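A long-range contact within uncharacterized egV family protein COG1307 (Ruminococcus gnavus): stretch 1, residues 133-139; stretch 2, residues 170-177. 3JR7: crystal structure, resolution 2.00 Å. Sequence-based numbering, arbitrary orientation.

Stretch 1 (133-139) VFNSRSA
Stretch 2 (170-177) YIEEQHTY

Stretch 1 arrives as a strand that includes Val133 and Phe134; stretch 2 leaves a helix after Glu173, passes extended Gln174 and His175, and enters a strand at Thr176. Two CA pairs set the register, Ser136–Ile171 at 6.3 Å and Ser138–Thr176 at 6.6 Å, so both chains advance in the same sense; 291 Å² is buried in total.

Val133 (chi1 t) makes no contact. Phe134 (phi/psi -94/117, chi1 m, chi2 -80°) points toward stretch 2, and its CB lies 3.8 Å from Ile171 CD1, an apolar contact between buried side chains. Ile171 (m, t) gives up 96 Å², the largest share.

Asn135 (chi1 t) braces the turn, Arg137 N donating to Asn135 OD1 at 3.0 Å and 158°; Asn135 O lies 3.8 Å from Ile171 CD1. Ser136 (-65/-23, p) accepts a weak bond at OG from Ser138 N, 3.0 Å, and its O lies 3.7 Å from Ile171 CG2. Arg137 adopts left-handed 54/31, CB toward stretch 2; chi1 m, chi2 t, chi3 t and chi4 93° let the aliphatic chain carry the guanidinium back to Ile171, Arg137 NH1 lying 3.8 Å from Ile171 CG2.

Ser138 OG (-158/-158, t) and Thr176 OG1 (chi1 m) share the one cross-stretch hydrogen bond, 2.7 Å, two small hydroxyls pairing in a buried site. Ser138 CB also packs 3.9 Å from Gln174 OE1. Ala139 (-162/167) is extended, its CB sideways to stretch 2, and lies within 4.5 Å of none of its residues.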

ATOM      1  N   VAL A 133     -13.969   6.521   4.212  1.00 19.71           N
ATOM      2  CA  VAL A 133     -12.618   6.551   3.675  1.00 18.83           C
ATOM      3  C   VAL A 133     -11.599   6.150   4.806  1.00 19.68           C
ATOM      4  O   VAL A 133     -11.522   6.837   5.843  1.00 20.96           O
ATOM      5  CB  VAL A 133     -12.262   7.934   3.127  1.00 18.30           C
ATOM      6  CG1 VAL A 133     -10.854   7.908   2.550  1.00 16.83           C
ATOM      7  CG2 VAL A 133     -13.271   8.364   2.040  1.00 19.05           C
ATOM      8  N   PHE A 134     -10.857   5.058   4.602  1.00 18.58           N
ATOM      9  CA  PHE A 134      -9.822   4.611   5.542  1.00 19.40           C
ATOM     10  C   PHE A 134      -8.461   5.187   5.075  1.00 19.31           C
ATOM     11  O   PHE A 134      -8.004   4.947   3.962  1.00 19.23           O
ATOM     12  CB  PHE A 134      -9.722   3.085   5.605  1.00 19.69           C
ATOM     13  CG  PHE A 134     -10.945   2.386   6.088  1.00 20.37           C
ATOM     14  CD1 PHE A 134     -11.232   2.313   7.443  1.00 22.16           C
ATOM     15  CD2 PHE A 134     -11.787   1.751   5.193  1.00 21.14           C
ATOM     16  CE1 PHE A 134     -12.387   1.667   7.895  1.00 21.13           C
ATOM     17  CE2 PHE A 134     -12.917   1.101   5.617  1.00 22.72           C
ATOM     18  CZ  PHE A 134     -13.231   1.052   6.964  1.00 22.61           C
ATOM     19  N   ASN A 135      -7.854   6.018   5.895  1.00 20.04           N
ATOM     20  CA  ASN A 135      -6.481   6.428   5.689  1.00 19.18           C
ATOM     21  C   ASN A 135      -5.665   5.228   6.145  1.00 19.34           C
ATOM     22  O   ASN A 135      -5.606   4.960   7.324  1.00 20.26           O
ATOM     23  CB  ASN A 135      -6.198   7.638   6.592  1.00 19.75           C
ATOM     24  CG  ASN A 135      -4.737   7.996   6.690  1.00 19.46           C
ATOM     25  OD1 ASN A 135      -3.902   7.463   5.961  1.00 20.20           O
ATOM     26  ND2 ASN A 135      -4.418   8.931   7.593  1.00 18.49           N
ATOM     27  N   SER A 136      -4.990   4.536   5.241  1.00 18.80           N
ATOM     28  CA  SER A 136      -4.222   3.354   5.616  1.00 17.99           C
ATOM     29  C   SER A 136      -3.057   3.639   6.542  1.00 18.35           C
ATOM     30  O   SER A 136      -2.658   2.753   7.175  1.00 17.93           O
ATOM     31  CB  SER A 136      -3.637   2.627   4.399  1.00 18.49           C
ATOM     32  OG  SER A 136      -2.638   3.388   3.758  1.00 17.27           O
ATOM     33  N   ARG A 137      -2.525   4.864   6.586  1.00 18.62           N
ATOM     34  CA  ARG A 137      -1.251   5.185   7.229  1.00 19.19           C
ATOM     35  C   ARG A 137      -0.099   4.299   6.716  1.00 19.63           C
ATOM     36  O   ARG A 137       0.839   3.982   7.452  1.00 20.14           O
ATOM     37  CB  ARG A 137      -1.406   5.141   8.749  1.00 21.31           C
ATOM     38  CG  ARG A 137      -2.409   6.273   9.267  1.00 24.04           C
ATOM     39  CD  ARG A 137      -3.150   5.905  10.564  1.00 30.75           C
ATOM     40  NE  ARG A 137      -4.172   6.914  10.863  1.00 34.77           N
ATOM     41  CZ  ARG A 137      -5.487   6.888  10.507  1.00 38.46           C
ATOM     42  NH1 ARG A 137      -6.086   5.857   9.865  1.00 33.28           N
ATOM     43  NH2 ARG A 137      -6.266   7.942  10.852  1.00 42.75           N
ATOM     44  N   SER A 138      -0.200   3.898   5.449  1.00 18.98           N
ATOM     45  CA  SER A 138       0.647   2.909   4.854  1.00 18.98           C
ATOM     46  C   SER A 138       0.639   3.094   3.330  1.00 19.37           C
ATOM     47  O   SER A 138       0.331   4.181   2.843  1.00 18.96           O
ATOM     48  CB  SER A 138       0.203   1.485   5.299  1.00 20.29           C
ATOM     49  OG  SER A 138       1.075   0.416   4.809  1.00 19.98           O
ATOM     50  N   ALA A 139       0.987   2.032   2.596  1.00 19.43           N
ATOM     51  CA  ALA A 139       1.089   2.044   1.147  1.00 18.37           C
ATOM     52  C   ALA A 139       1.066   0.591   0.719  1.00 18.22           C
ATOM     53  O   ALA A 139       1.231  -0.323   1.539  1.00 18.28           O
ATOM     54  CB  ALA A 139       2.413   2.682   0.699  1.00 17.69           C
ATOM     55  N   TYR A 170      -7.776  -2.531  13.103  1.00 23.51           N
ATOM     56  CA  TYR A 170      -6.760  -3.209  12.320  1.00 23.09           C
ATOM     57  C   TYR A 170      -5.668  -2.239  11.817  1.00 22.74           C
ATOM     58  O   TYR A 170      -4.462  -2.554  11.913  1.00 23.68           O
ATOM     59  CB  TYR A 170      -7.375  -4.003  11.149  1.00 23.13           C
ATOM     60  CG  TYR A 170      -6.269  -4.597  10.280  1.00 24.26           C
ATOM     61  CD1 TYR A 170      -5.388  -5.534  10.812  1.00 25.57           C
ATOM     62  CD2 TYR A 170      -6.065  -4.183   8.972  1.00 23.82           C
ATOM     63  CE1 TYR A 170      -4.332  -6.040  10.065  1.00 25.44           C
ATOM     64  CE2 TYR A 170      -5.026  -4.711   8.202  1.00 22.65           C
ATOM     65  CZ  TYR A 170      -4.159  -5.626   8.766  1.00 24.09           C
ATOM     66  OH  TYR A 170      -3.098  -6.128   8.051  1.00 24.93           O
ATOM     67  N   ILE A 171      -6.060  -1.068  11.321  1.00 21.31           N
ATOM     68  CA  ILE A 171      -5.106  -0.081  10.843  1.00 21.88           C
ATOM     69  C   ILE A 171      -4.134   0.308  11.954  1.00 23.26           C
ATOM     70  O   ILE A 171      -2.908   0.402  11.742  1.00 21.46           O
ATOM     71  CB  ILE A 171      -5.839   1.115  10.245  1.00 21.45           C
ATOM     72  CG1 ILE A 171      -6.494   0.673   8.899  1.00 20.78           C
ATOM     73  CG2 ILE A 171      -4.940   2.271  10.006  1.00 24.22           C
ATOM     74  CD1 ILE A 171      -7.434   1.730   8.293  1.00 19.55           C
ATOM     75  N   GLU A 172      -4.675   0.489  13.143  1.00 23.60           N
ATOM     76  CA  GLU A 172      -3.870   0.821  14.326  1.00 26.33           C
ATOM     77  C   GLU A 172      -2.887  -0.301  14.709  1.00 25.77           C
ATOM     78  O   GLU A 172      -1.761  -0.013  15.103  1.00 26.68           O
ATOM     79  CB  GLU A 172      -4.832   1.143  15.508  1.00 27.94           C
ATOM     80  CG  GLU A 172      -4.153   1.616  16.809  1.00 33.28           C
ATOM     81  CD  GLU A 172      -3.868   0.506  17.805  1.00 39.69           C
ATOM     82  OE1 GLU A 172      -4.295  -0.662  17.591  1.00 42.34           O
ATOM     83  OE2 GLU A 172      -3.216   0.815  18.827  1.00 45.67           O
ATOM     84  N   GLU A 173      -3.285  -1.562  14.537  1.00 25.13           N
ATOM     85  CA  GLU A 173      -2.383  -2.695  14.789  1.00 25.73           C
ATOM     86  C   GLU A 173      -1.321  -2.884  13.715  1.00 25.76           C
ATOM     87  O   GLU A 173      -0.240  -3.410  14.010  1.00 24.84           O
ATOM     88  CB  GLU A 173      -3.164  -4.006  14.896  1.00 26.95           C
ATOM     89  CG  GLU A 173      -4.199  -3.916  16.035  1.00 28.52           C
ATOM     90  CD  GLU A 173      -5.271  -5.030  16.035  1.00 33.47           C
ATOM     91  OE1 GLU A 173      -5.629  -5.631  15.008  1.00 36.24           O
ATOM     92  OE2 GLU A 173      -5.791  -5.287  17.123  1.00 36.12           O
ATOM     93  N   GLN A 174      -1.641  -2.468  12.483  1.00 24.71           N
ATOM     94  CA  GLN A 174      -0.811  -2.744  11.305  1.00 24.61           C
ATOM     95  C   GLN A 174       0.451  -1.890  11.243  1.00 24.44           C
ATOM     96  O   GLN A 174       0.357  -0.666  11.308  1.00 23.86           O
ATOM     97  CB  GLN A 174      -1.644  -2.506  10.043  1.00 24.56           C
ATOM     98  CG  GLN A 174      -1.015  -2.977   8.738  1.00 25.61           C
ATOM     99  CD  GLN A 174      -1.797  -2.479   7.525  1.00 23.46           C
ATOM    100  OE1 GLN A 174      -1.816  -1.280   7.265  1.00 21.76           O
ATOM    101  NE2 GLN A 174      -2.398  -3.406   6.752  1.00 19.98           N
ATOM    102  N   HIS A 175       1.618  -2.533  11.031  1.00 23.25           N
ATOM    103  CA  HIS A 175       2.904  -1.843  10.835  1.00 22.54           C
ATOM    104  C   HIS A 175       3.513  -2.235   9.479  1.00 22.36           C
ATOM    105  O   HIS A 175       3.368  -3.368   9.045  1.00 21.66           O
ATOM    106  CB  HIS A 175       3.940  -2.271  11.899  1.00 23.88           C
ATOM    107  CG  HIS A 175       3.540  -1.969  13.303  1.00 24.77           C
ATOM    108  ND1 HIS A 175       2.708  -2.795  14.025  1.00 29.03           N
ATOM    109  CD2 HIS A 175       3.794  -0.901  14.093  1.00 29.25           C
ATOM    110  CE1 HIS A 175       2.492  -2.260  15.214  1.00 29.59           C
ATOM    111  NE2 HIS A 175       3.126  -1.107  15.274  1.00 27.97           N
ATOM    112  N   THR A 176       4.232  -1.302   8.866  1.00 21.16           N
ATOM    113  CA  THR A 176       4.833  -1.457   7.549  1.00 20.64           C
ATOM    114  C   THR A 176       6.345  -1.275   7.658  1.00 20.66           C
ATOM    115  O   THR A 176       6.855  -0.424   8.425  1.00 21.36           O
ATOM    116  CB  THR A 176       4.302  -0.358   6.584  1.00 20.06           C
ATOM    117  OG1 THR A 176       2.884  -0.427   6.579  1.00 20.19           O
ATOM    118  CG2 THR A 176       4.838  -0.509   5.111  1.00 20.12           C
ATOM    119  N   TYR A 177       7.056  -2.053   6.863  1.00 20.74           N
ATOM    120  CA  TYR A 177       8.529  -2.047   6.838  1.00 21.11           C
ATOM    121  C   TYR A 177       8.982  -2.201   5.413  1.00 21.26           C
ATOM    122  O   TYR A 177       8.308  -2.869   4.626  1.00 22.11           O
ATOM    123  CB  TYR A 177       9.042  -3.242   7.636  1.00 21.50           C
ATOM    124  CG  TYR A 177       8.473  -3.349   9.016  1.00 21.92           C
ATOM    125  CD1 TYR A 177       9.166  -2.866  10.109  1.00 20.54           C
ATOM    126  CD2 TYR A 177       7.222  -3.938   9.226  1.00 21.69           C
ATOM    127  CE1 TYR A 177       8.620  -2.946  11.382  1.00 21.82           C
ATOM    128  CE2 TYR A 177       6.697  -4.036  10.464  1.00 22.46           C
ATOM    129  CZ  TYR A 177       7.400  -3.545  11.546  1.00 22.26           C
ATOM    130  OH  TYR A 177       6.856  -3.644  12.803  1.00 24.35           O
TER